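Local coordinates for protein beta-galactosidase (PDB 3OG2) that probably hydrolyses terminal non-reducing beta-D-galactose residues from beta-D-galactosides, as a glycoside hydrolase of family 35, at residues A[277-285]-A[299-308]; A[57-65]-A[347-355]. One frame throughout, in Å; residues are numbered along the deposited sequence.

Contact 1 (A[277-285]-A[299-308]); sequences VEFQGGAFD and VNHEFERVFY. With MAN (alpha-D-mannopyranose), chain B; MAN (alpha-D-mannopyranose), chain C.
Tyr308 gives its hydroxyl proton to the backbone carbonyl of Gln280, OH to O 2.7 Å, approaching 17° from the carbonyl plane. The same oxygen also lies at the edge of the Phe303 ring in its modelled conformer. Beside this bond the ring of Phe279 meets Tyr308 rim to rim, CE2 to CE1 3.4 Å, with the planes at 77° and neither ring over the other's face. Phe279 has CG anti to its backbone N (chi1 -170°), which sends the ring out to the helix, where CE2 also reaches CB of Phe307. At the other end, Val299 sets CG1 against the backbone of Gly281 and Gly282, 3.5 Å from Gly282 N, while its CG2 lies by the Gly282 carbonyl.

One shell out, Gln280 NE2 bonds back to Gly282 O at 3.0 Å and also to Gly243 O, and OE1 accepts from Leu242 N. A water donates to Tyr308 OH. Asn300 caps helix 301-313, its OD1 taking Phe303 N at 3.0 Å; His301, Glu302 and Arg305 hydrogen-bond one mannose of a glycan attached to the protein, and Asn300 ND2 another. The arrangement is beta-strand-to-helix packing in a TIM barrel: the end of strand 275-280, which carries the galactose-binding Glu278, rests against an outer helix.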
loop_
_atom_site.group_PDB
_atom_site.type_symbol
_atom_site.label_atom_id
_atom_site.label_comp_id
_atom_site.label_asym_id
_atom_site.label_seq_id
_atom_site.Cartn_x
_atom_site.Cartn_y
_atom_site.Cartn_z
ATOM N N VAL A 277 -11.327 -8.984 4.122
ATOM C CA VAL A 277 -10.373 -8.190 4.902
ATOM C C VAL A 277 -9.198 -7.769 4.041
ATOM O O VAL A 277 -8.534 -6.773 4.286
ATOM C CB VAL A 277 -9.936 -9.009 6.145
ATOM C CG1 VAL A 277 -8.799 -8.324 6.910
ATOM C CG2 VAL A 277 -11.180 -9.122 7.007
ATOM N N GLU A 278 -8.888 -8.501 2.952
ATOM C CA GLU A 278 -7.967 -8.026 1.917
ATOM C C GLU A 278 -8.560 -8.423 0.577
ATOM O O GLU A 278 -8.740 -9.635 0.327
ATOM C CB GLU A 278 -6.570 -8.627 1.933
ATOM C CG GLU A 278 -5.862 -8.399 3.282
ATOM C CD GLU A 278 -4.592 -9.215 3.306
ATOM O OE1 GLU A 278 -4.063 -9.659 2.250
ATOM O OE2 GLU A 278 -4.054 -9.432 4.415
ATOM N N PHE A 279 -8.851 -7.446 -0.255
ATOM C CA PHE A 279 -9.252 -7.744 -1.624
ATOM C C PHE A 279 -8.316 -6.985 -2.557
ATOM O O PHE A 279 -7.991 -5.816 -2.320
ATOM C CB PHE A 279 -10.723 -7.390 -1.876
ATOM C CG PHE A 279 -11.120 -7.966 -3.244
ATOM C CD1 PHE A 279 -11.435 -9.333 -3.380
ATOM C CD2 PHE A 279 -11.128 -7.154 -4.368
ATOM C CE1 PHE A 279 -11.743 -9.834 -4.641
ATOM C CE2 PHE A 279 -11.448 -7.676 -5.608
ATOM C CZ PHE A 279 -11.731 -9.008 -5.759
ATOM N N GLN A 280 -7.899 -7.637 -3.639
ATOM C CA GLN A 280 -6.912 -7.096 -4.557
ATOM C C GLN A 280 -7.161 -5.658 -4.990
ATOM O O GLN A 280 -8.199 -5.312 -5.590
ATOM C CB GLN A 280 -6.936 -8.024 -5.788
ATOM C CG GLN A 280 -5.857 -7.674 -6.802
ATOM C CD GLN A 280 -5.473 -8.884 -7.641
ATOM O OE1 GLN A 280 -6.252 -9.835 -7.825
ATOM N NE2 GLN A 280 -4.237 -8.865 -8.133
ATOM N N GLY A 281 -6.140 -4.840 -4.721
ATOM C CA GLY A 281 -6.068 -3.459 -5.185
ATOM C C GLY A 281 -4.839 -3.194 -6.038
ATOM O O GLY A 281 -4.615 -2.014 -6.380
ATOM N N GLY A 282 -4.054 -4.201 -6.330
ATOM C CA GLY A 282 -2.869 -4.040 -7.152
ATOM C C GLY A 282 -2.162 -5.388 -7.172
ATOM O O GLY A 282 -2.789 -6.457 -7.006
ATOM N N ALA A 283 -0.854 -5.330 -7.326
ATOM C CA ALA A 283 -0.029 -6.550 -7.297
ATOM C C ALA A 283 1.340 -6.183 -6.778
ATOM O O ALA A 283 1.778 -5.052 -7.032
ATOM C CB ALA A 283 0.083 -7.106 -8.701
ATOM N N PHE A 284 2.007 -7.098 -6.068
ATOM C CA PHE A 284 3.433 -6.876 -5.824
ATOM C C PHE A 284 4.180 -7.230 -7.113
ATOM O O PHE A 284 3.637 -7.802 -8.075
ATOM C CB PHE A 284 3.899 -7.674 -4.624
ATOM C CG PHE A 284 3.663 -9.175 -4.634
ATOM C CD1 PHE A 284 4.468 -10.023 -5.402
ATOM C CD2 PHE A 284 2.656 -9.772 -3.888
ATOM C CE1 PHE A 284 4.305 -11.411 -5.455
ATOM C CE2 PHE A 284 2.491 -11.161 -3.922
ATOM C CZ PHE A 284 3.305 -11.974 -4.685
ATOM N N ASP A 285 5.472 -6.899 -7.146
ATOM C CA ASP A 285 6.293 -7.085 -8.344
ATOM C C ASP A 285 7.678 -7.531 -7.863
ATOM O O ASP A 285 8.204 -6.862 -6.971
ATOM C CB ASP A 285 6.377 -5.782 -9.140
ATOM C CG ASP A 285 6.981 -5.939 -10.525
ATOM O OD1 ASP A 285 6.649 -6.918 -11.255
ATOM O OD2 ASP A 285 7.775 -5.079 -10.975
ATOM N N VAL A 299 -4.412 -4.197 -12.830
ATOM C CA VAL A 299 -5.411 -3.966 -11.781
ATOM C C VAL A 299 -5.943 -2.540 -11.943
ATOM O O VAL A 299 -5.692 -1.664 -11.114
ATOM C CB VAL A 299 -4.823 -4.228 -10.392
ATOM C CG1 VAL A 299 -5.911 -4.126 -9.341
ATOM C CG2 VAL A 299 -4.119 -5.607 -10.348
ATOM N N ASN A 300 -6.671 -2.348 -13.042
ATOM C CA ASN A 300 -7.033 -0.972 -13.445
ATOM C C ASN A 300 -8.472 -0.637 -13.111
ATOM O O ASN A 300 -9.141 -1.342 -12.325
ATOM C CB ASN A 300 -6.691 -0.837 -14.933
ATOM C CG ASN A 300 -7.655 -1.619 -15.829
ATOM O OD1 ASN A 300 -8.450 -2.409 -15.349
ATOM N ND2 ASN A 300 -7.581 -1.369 -17.117
ATOM N N HIS A 301 -8.997 0.449 -13.679
ATOM C CA HIS A 301 -10.379 0.843 -13.356
ATOM C C HIS A 301 -11.406 -0.187 -13.805
ATOM O O HIS A 301 -12.495 -0.298 -13.232
ATOM C CB HIS A 301 -10.655 2.239 -13.971
ATOM C CG HIS A 301 -10.686 2.246 -15.447
ATOM N ND1 HIS A 301 -9.577 2.271 -16.262
ATOM C CD2 HIS A 301 -11.784 2.241 -16.260
ATOM C CE1 HIS A 301 -10.005 2.268 -17.555
ATOM N NE2 HIS A 301 -11.326 2.246 -17.568
ATOM N N GLU A 302 -11.080 -0.921 -14.884
ATOM C CA GLU A 302 -11.977 -1.953 -15.396
ATOM C C GLU A 302 -12.058 -3.116 -14.412
ATOM O O GLU A 302 -13.129 -3.643 -14.122
ATOM C CB GLU A 302 -11.523 -2.449 -16.775
ATOM C CG GLU A 302 -11.635 -1.332 -17.803
ATOM C CD GLU A 302 -11.074 -1.684 -19.156
ATOM O OE1 GLU A 302 -10.086 -2.456 -19.189
ATOM O OE2 GLU A 302 -11.562 -1.126 -20.156
ATOM N N PHE A 303 -10.871 -3.520 -13.946
ATOM C CA PHE A 303 -10.860 -4.535 -12.894
ATOM C C PHE A 303 -11.741 -4.088 -11.738
ATOM O O PHE A 303 -12.513 -4.852 -11.164
ATOM C CB PHE A 303 -9.393 -4.781 -12.474
ATOM C CG PHE A 303 -9.298 -5.333 -11.065
ATOM C CD1 PHE A 303 -9.397 -6.692 -10.843
ATOM C CD2 PHE A 303 -9.090 -4.522 -9.949
ATOM C CE1 PHE A 303 -9.333 -7.221 -9.560
ATOM C CE2 PHE A 303 -9.043 -5.006 -8.660
ATOM C CZ PHE A 303 -9.156 -6.376 -8.461
ATOM N N GLU A 304 -11.597 -2.831 -11.297
ATOM C CA GLU A 304 -12.382 -2.390 -10.117
ATOM C C GLU A 304 -13.861 -2.477 -10.379
ATOM O O GLU A 304 -14.651 -2.974 -9.561
ATOM C CB GLU A 304 -12.050 -0.937 -9.700
ATOM C CG GLU A 304 -10.582 -0.845 -9.221
ATOM C CD GLU A 304 -10.289 0.584 -8.813
ATOM O OE1 GLU A 304 -10.897 1.528 -9.461
ATOM O OE2 GLU A 304 -9.437 0.801 -7.962
ATOM N N ARG A 305 -14.306 -1.962 -11.549
ATOM C CA ARG A 305 -15.793 -1.952 -11.674
ATOM C C ARG A 305 -16.313 -3.377 -11.846
ATOM O O ARG A 305 -17.388 -3.652 -11.278
ATOM C CB ARG A 305 -16.218 -0.986 -12.727
ATOM C CG ARG A 305 -15.714 -1.368 -14.093
ATOM C CD ARG A 305 -15.657 -0.061 -14.956
ATOM N NE ARG A 305 -15.426 -0.494 -16.323
ATOM C CZ ARG A 305 -15.262 0.318 -17.380
ATOM N NH1 ARG A 305 -15.240 1.660 -17.285
ATOM N NH2 ARG A 305 -15.107 -0.258 -18.576
ATOM N N VAL A 306 -15.616 -4.284 -12.539
ATOM C CA VAL A 306 -16.169 -5.656 -12.632
ATOM C C VAL A 306 -15.990 -6.420 -11.339
ATOM O O VAL A 306 -16.942 -7.022 -10.802
ATOM C CB VAL A 306 -15.516 -6.429 -13.801
ATOM C CG1 VAL A 306 -16.033 -7.870 -13.853
ATOM C CG2 VAL A 306 -15.744 -5.737 -15.150
ATOM N N PHE A 307 -14.743 -6.453 -10.808
ATOM C CA PHE A 307 -14.535 -7.305 -9.640
ATOM C C PHE A 307 -15.090 -6.728 -8.339
ATOM O O PHE A 307 -15.552 -7.485 -7.473
ATOM C CB PHE A 307 -13.027 -7.577 -9.433
ATOM C CG PHE A 307 -12.467 -8.614 -10.391
ATOM C CD1 PHE A 307 -12.138 -8.285 -11.688
ATOM C CD2 PHE A 307 -12.262 -9.933 -9.887
ATOM C CE1 PHE A 307 -11.583 -9.222 -12.521
ATOM C CE2 PHE A 307 -11.724 -10.894 -10.760
ATOM C CZ PHE A 307 -11.387 -10.537 -12.051
ATOM N N TYR A 308 -15.050 -5.414 -8.147
ATOM C CA TYR A 308 -15.544 -4.872 -6.863
ATOM C C TYR A 308 -17.057 -4.937 -6.829
ATOM O O TYR A 308 -17.657 -5.277 -5.803
ATOM C CB TYR A 308 -15.049 -3.473 -6.571
ATOM C CG TYR A 308 -13.532 -3.362 -6.380
ATOM C CD1 TYR A 308 -12.684 -4.452 -6.486
ATOM C CD2 TYR A 308 -12.988 -2.119 -6.079
ATOM C CE1 TYR A 308 -11.318 -4.310 -6.297
ATOM C CE2 TYR A 308 -11.618 -1.968 -5.901
ATOM C CZ TYR A 308 -10.799 -3.069 -6.008
ATOM O OH TYR A 308 -9.444 -2.912 -5.832
HETATM C C1 MAN B . -13.297 4.447 -22.564
HETATM C C2 MAN B . -14.529 3.691 -22.105
HETATM C C3 MAN B . -14.270 2.870 -20.839
HETATM C C4 MAN B . -13.060 1.981 -21.094
HETATM C C5 MAN B . -11.841 2.847 -21.455
HETATM C C6 MAN B . -10.655 1.939 -21.864
HETATM O O2 MAN B . -14.849 2.820 -23.178
HETATM O O3 MAN B . -15.397 2.086 -20.517
HETATM O O4 MAN B . -12.770 1.293 -19.902
HETATM O O5 MAN B . -12.182 3.603 -22.615
HETATM O O6 MAN B . -9.493 2.736 -22.024
HETATM C C1 MAN C . -4.769 3.105 -20.718
HETATM C C2 MAN C . -5.349 1.685 -20.991
HETATM C C3 MAN C . -5.805 1.101 -19.626
HETATM C C4 MAN C . -4.619 0.983 -18.659
HETATM C C5 MAN C . -3.958 2.363 -18.510
HETATM C C6 MAN C . -2.568 2.098 -17.844
HETATM O O2 MAN C . -4.363 0.895 -21.591
HETATM O O3 MAN C . -6.239 -0.266 -19.770
HETATM O O4 MAN C . -5.190 0.694 -17.365
HETATM O O5 MAN C . -3.746 3.001 -19.760
HETATM O O6 MAN C . -2.148 3.418 -17.438
HETATM O O HOH W 1 -7.716 -0.740 -6.457
#

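Contact 2 (A[57-65]-A[347-355]); sequences LYLDVFHKI and SIREDRRID. With NAG (2-acetamido-2-deoxy-beta-D-glucopyranose), chain D.
Arg352 reaches Asp60 of helix 58-66 with its NE, where a loop of the TIM-barrel domain is tied down by the salt-bridge network Asp60-Lys64-Arg352. A type I turn from Arg349 to Arg352 presents the arginine, and the bend at chi3 (-50°) carries NE to Asp60 OD2 at 2.9 Å. That oxygen lies near the guanidinium plane, although the carboxylate itself is turned 70° against it. OD2 is shared: NE meets it on the anti side and Lys64 NZ on the syn side, while OD1 pairs with Arg591. Leu57 covers one guanidinium face, CD1 sitting over its centre 3.6 Å from CZ, and Val61 CG1, in the modelled conformer, packs on Arg352 CD. With an alanine here, Asp60 would probably lose one of its cationic mates and Leu57 the flat group it lies on.

Lys64 runs out fully extended beyond CG, its CD against Ile354 CG2 (3.9 Å), until NZ reaches the Arg352 carbonyl oxygen at 2.8 Å, coming from above the carbonyl plane. Farther along the helix, Ile65 CG1 touches Ile348 CD1 at 3.6 Å, the two side chains crossing at about a right angle. The loop is braced internally too: Asp351 OD1 closes an Asx turn on Arg353 N, and Arg349 grips Asp355 side-on, with NE 2.7 Å from OD1 and NH2 3.0 Å from OD2.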
loop_
_atom_site.group_PDB
_atom_site.type_symbol
_atom_site.label_atom_id
_atom_site.label_comp_id
_atom_site.label_asym_id
_atom_site.label_seq_id
_atom_site.Cartn_x
_atom_site.Cartn_y
_atom_site.Cartn_z
ATOM N N LEU A 57 2.655 13.480 6.639
ATOM C CA LEU A 57 1.967 13.091 5.410
ATOM C C LEU A 57 0.877 12.055 5.634
ATOM O O LEU A 57 0.123 11.789 4.692
ATOM C CB LEU A 57 2.994 12.522 4.398
ATOM C CG LEU A 57 3.751 13.648 3.667
ATOM C CD1 LEU A 57 4.833 12.996 2.802
ATOM C CD2 LEU A 57 2.810 14.509 2.817
ATOM N N TYR A 58 0.735 11.487 6.835
ATOM C CA TYR A 58 -0.403 10.568 6.980
ATOM C C TYR A 58 -1.719 11.238 6.700
ATOM O O TYR A 58 -2.596 10.632 6.061
ATOM C CB TYR A 58 -0.412 9.986 8.395
ATOM C CG TYR A 58 0.774 9.093 8.705
ATOM C CD1 TYR A 58 1.263 8.204 7.736
ATOM C CD2 TYR A 58 1.375 9.165 9.958
ATOM C CE1 TYR A 58 2.370 7.390 8.030
ATOM C CE2 TYR A 58 2.478 8.338 10.265
ATOM C CZ TYR A 58 2.950 7.472 9.295
ATOM O OH TYR A 58 4.036 6.629 9.577
ATOM N N LEU A 59 -1.896 12.494 7.091
ATOM C CA LEU A 59 -3.163 13.168 6.843
ATOM C C LEU A 59 -3.388 13.354 5.358
ATOM O O LEU A 59 -4.535 13.328 4.887
ATOM C CB LEU A 59 -3.210 14.531 7.553
ATOM C CG LEU A 59 -4.554 15.240 7.514
ATOM C CD1 LEU A 59 -5.728 14.456 8.123
ATOM C CD2 LEU A 59 -4.419 16.614 8.184
ATOM N N ASP A 60 -2.328 13.579 4.587
ATOM C CA ASP A 60 -2.488 13.637 3.123
ATOM C C ASP A 60 -3.079 12.365 2.596
ATOM O O ASP A 60 -4.061 12.393 1.817
ATOM C CB ASP A 60 -1.113 13.926 2.496
ATOM C CG ASP A 60 -1.245 14.048 0.991
ATOM O OD1 ASP A 60 -2.135 14.799 0.508
ATOM O OD2 ASP A 60 -0.452 13.421 0.250
ATOM N N VAL A 61 -2.523 11.224 2.986
ATOM C CA VAL A 61 -3.097 9.988 2.433
ATOM C C VAL A 61 -4.476 9.789 3.015
ATOM O O VAL A 61 -5.384 9.334 2.254
ATOM C CB VAL A 61 -2.070 8.890 2.698
ATOM C CG1 VAL A 61 -0.972 8.899 1.641
ATOM C CG2 VAL A 61 -1.416 9.099 4.046
ATOM N N PHE A 62 -4.766 10.081 4.264
ATOM C CA PHE A 62 -6.130 9.901 4.779
ATOM C C PHE A 62 -7.115 10.811 4.075
ATOM O O PHE A 62 -8.252 10.392 3.829
ATOM C CB PHE A 62 -6.192 10.156 6.285
ATOM C CG PHE A 62 -5.708 9.051 7.193
ATOM C CD1 PHE A 62 -4.598 9.240 7.998
ATOM C CD2 PHE A 62 -6.333 7.834 7.277
ATOM C CE1 PHE A 62 -4.158 8.227 8.853
ATOM C CE2 PHE A 62 -5.913 6.819 8.121
ATOM C CZ PHE A 62 -4.822 7.010 8.937
ATOM N N HIS A 63 -6.748 12.040 3.735
ATOM C CA HIS A 63 -7.657 12.886 2.993
ATOM C C HIS A 63 -8.026 12.263 1.640
ATOM O O HIS A 63 -9.136 12.347 1.161
ATOM C CB HIS A 63 -6.959 14.221 2.650
ATOM C CG HIS A 63 -6.915 15.243 3.701
ATOM N ND1 HIS A 63 -6.023 16.292 3.702
ATOM C CD2 HIS A 63 -7.760 15.395 4.748
ATOM C CE1 HIS A 63 -6.283 17.059 4.745
ATOM N NE2 HIS A 63 -7.336 16.529 5.409
ATOM N N LYS A 64 -7.007 11.651 1.001
ATOM C CA LYS A 64 -7.206 11.057 -0.332
ATOM C C LYS A 64 -8.081 9.807 -0.198
ATOM O O LYS A 64 -8.893 9.532 -1.102
ATOM C CB LYS A 64 -5.839 10.759 -0.938
ATOM C CG LYS A 64 -5.160 12.046 -1.385
ATOM C CD LYS A 64 -3.669 11.922 -1.663
ATOM C CE LYS A 64 -3.202 13.293 -2.193
ATOM N NZ LYS A 64 -1.754 13.371 -2.332
ATOM N N ILE A 65 -7.966 9.055 0.884
ATOM C CA ILE A 65 -8.840 7.873 1.061
ATOM C C ILE A 65 -10.236 8.291 1.480
ATOM O O ILE A 65 -11.224 7.768 0.959
ATOM C CB ILE A 65 -8.171 6.948 2.079
ATOM C CG1 ILE A 65 -6.901 6.380 1.411
ATOM C CG2 ILE A 65 -9.142 5.863 2.544
ATOM C CD1 ILE A 65 -6.080 5.484 2.303
ATOM N N SER A 347 -4.383 2.451 -6.220
ATOM C CA SER A 347 -5.157 3.661 -6.608
ATOM C C SER A 347 -4.475 4.942 -6.181
ATOM O O SER A 347 -4.670 5.935 -6.887
ATOM C CB SER A 347 -6.565 3.624 -6.039
ATOM O OG SER A 347 -6.562 3.504 -4.636
ATOM N N ILE A 348 -3.718 4.936 -5.097
ATOM C CA ILE A 348 -2.875 6.083 -4.739
ATOM C C ILE A 348 -1.425 5.680 -4.992
ATOM O O ILE A 348 -0.998 4.657 -4.452
ATOM C CB ILE A 348 -3.083 6.481 -3.276
ATOM C CG1 ILE A 348 -4.573 6.723 -2.975
ATOM C CG2 ILE A 348 -2.215 7.670 -2.947
ATOM C CD1 ILE A 348 -4.913 6.996 -1.513
ATOM N N ARG A 349 -0.728 6.434 -5.845
ATOM C CA ARG A 349 0.626 6.052 -6.211
ATOM C C ARG A 349 1.572 6.176 -5.010
ATOM O O ARG A 349 1.266 6.850 -3.996
ATOM C CB ARG A 349 1.157 7.004 -7.263
ATOM C CG ARG A 349 0.466 6.876 -8.633
ATOM C CD ARG A 349 1.160 7.867 -9.559
ATOM N NE ARG A 349 0.548 7.944 -10.892
ATOM C CZ ARG A 349 0.873 7.155 -11.884
ATOM N NH1 ARG A 349 1.801 6.188 -11.751
ATOM N NH2 ARG A 349 0.264 7.336 -13.066
ATOM N N GLU A 350 2.769 5.606 -5.174
ATOM C CA GLU A 350 3.811 5.686 -4.147
ATOM C C GLU A 350 4.146 7.105 -3.780
ATOM O O GLU A 350 4.457 7.377 -2.631
ATOM C CB GLU A 350 5.039 4.964 -4.738
ATOM C CG GLU A 350 6.242 4.978 -3.816
ATOM C CD GLU A 350 7.358 4.084 -4.347
ATOM O OE1 GLU A 350 7.300 3.700 -5.551
ATOM O OE2 GLU A 350 8.292 3.740 -3.579
ATOM N N ASP A 351 4.096 8.011 -4.778
ATOM C CA ASP A 351 4.367 9.448 -4.531
ATOM C C ASP A 351 3.093 10.199 -4.117
ATOM O O ASP A 351 3.131 11.440 -4.039
ATOM C CB ASP A 351 5.068 10.042 -5.741
ATOM C CG ASP A 351 4.193 10.130 -6.967
ATOM O OD1 ASP A 351 2.976 9.843 -6.911
ATOM O OD2 ASP A 351 4.714 10.503 -8.063
ATOM N N ARG A 352 2.015 9.499 -3.843
ATOM C CA ARG A 352 0.729 9.947 -3.276
ATOM C C ARG A 352 -0.153 10.621 -4.336
ATOM O O ARG A 352 -1.215 11.162 -3.982
ATOM C CB ARG A 352 0.846 10.777 -1.974
ATOM C CG ARG A 352 1.849 10.140 -1.004
ATOM C CD ARG A 352 2.014 10.949 0.284
ATOM N NE ARG A 352 2.260 12.344 -0.031
ATOM C CZ ARG A 352 3.373 12.872 -0.500
ATOM N NH1 ARG A 352 4.457 12.103 -0.696
ATOM N NH2 ARG A 352 3.383 14.185 -0.753
ATOM N N ARG A 353 0.230 10.561 -5.605
ATOM C CA ARG A 353 -0.633 11.156 -6.642
ATOM C C ARG A 353 -1.871 10.256 -6.858
ATOM O O ARG A 353 -1.793 9.031 -6.764
ATOM C CB ARG A 353 0.082 11.350 -7.978
ATOM C CG ARG A 353 1.079 12.508 -7.933
ATOM C CD ARG A 353 1.742 12.640 -9.301
ATOM N NE ARG A 353 2.607 11.535 -9.643
ATOM C CZ ARG A 353 2.723 10.890 -10.801
ATOM N NH1 ARG A 353 2.011 11.161 -11.906
ATOM N NH2 ARG A 353 3.605 9.899 -10.905
ATOM N N ILE A 354 -2.976 10.948 -7.179
ATOM C CA ILE A 354 -4.273 10.296 -7.387
ATOM C C ILE A 354 -4.799 10.603 -8.780
ATOM O O ILE A 354 -5.957 10.909 -9.032
ATOM C CB ILE A 354 -5.269 10.746 -6.304
ATOM C CG1 ILE A 354 -5.406 12.283 -6.214
ATOM C CG2 ILE A 354 -4.839 10.125 -4.980
ATOM C CD1 ILE A 354 -6.578 12.705 -5.367
ATOM N N ASP A 355 -3.878 10.481 -9.761
ATOM C CA ASP A 355 -4.248 10.665 -11.140
ATOM C C ASP A 355 -4.640 9.370 -11.822
ATOM O O ASP A 355 -5.250 9.436 -12.903
ATOM C CB ASP A 355 -3.053 11.281 -11.891
ATOM C CG ASP A 355 -1.920 10.265 -11.888
ATOM O OD1 ASP A 355 -1.390 9.865 -10.863
ATOM O OD2 ASP A 355 -1.494 9.734 -12.975
HETATM C C1 NAG D . -6.391 11.312 -15.382
HETATM C C2 NAG D . -7.714 10.867 -15.991
HETATM C C3 NAG D . -7.679 9.400 -16.365
HETATM C C4 NAG D . -6.471 9.132 -17.279
HETATM C C5 NAG D . -5.193 9.629 -16.571
HETATM C C6 NAG D . -3.953 9.528 -17.444
HETATM C C7 NAG D . -9.566 12.143 -14.991
HETATM C C8 NAG D . -10.409 12.343 -13.764
HETATM N N2 NAG D . -8.773 11.077 -14.984
HETATM O O3 NAG D . -8.874 9.012 -16.971
HETATM O O4 NAG D . -6.377 7.715 -17.452
HETATM O O5 NAG D . -5.367 11.036 -16.318
HETATM O O6 NAG D . -4.156 10.147 -18.702
HETATM O O7 NAG D . -9.511 13.002 -15.883
HETATM O O HOH W 2 1.113 15.806 -0.603
#

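Overall arrangement
After the opening strands, the chain forms helix 58-66, whose partner, 347-355, comes much later; contact 2 thus closes a loop of 281 intervening residues. Within that loop the chain makes strand 275-280, then helix 292-298, and comes back through 299-308, so contact 1 closes a short loop of 13 residues wholly inside the long one. The contacts nest and do not cross. Contact 1 joins a barrel strand to the helix soon after it, whereas contact 2 ties an early helix to the loop before helix 357-370. Their centres are about 17 Å apart, and side chains from both pack on helix 357-370.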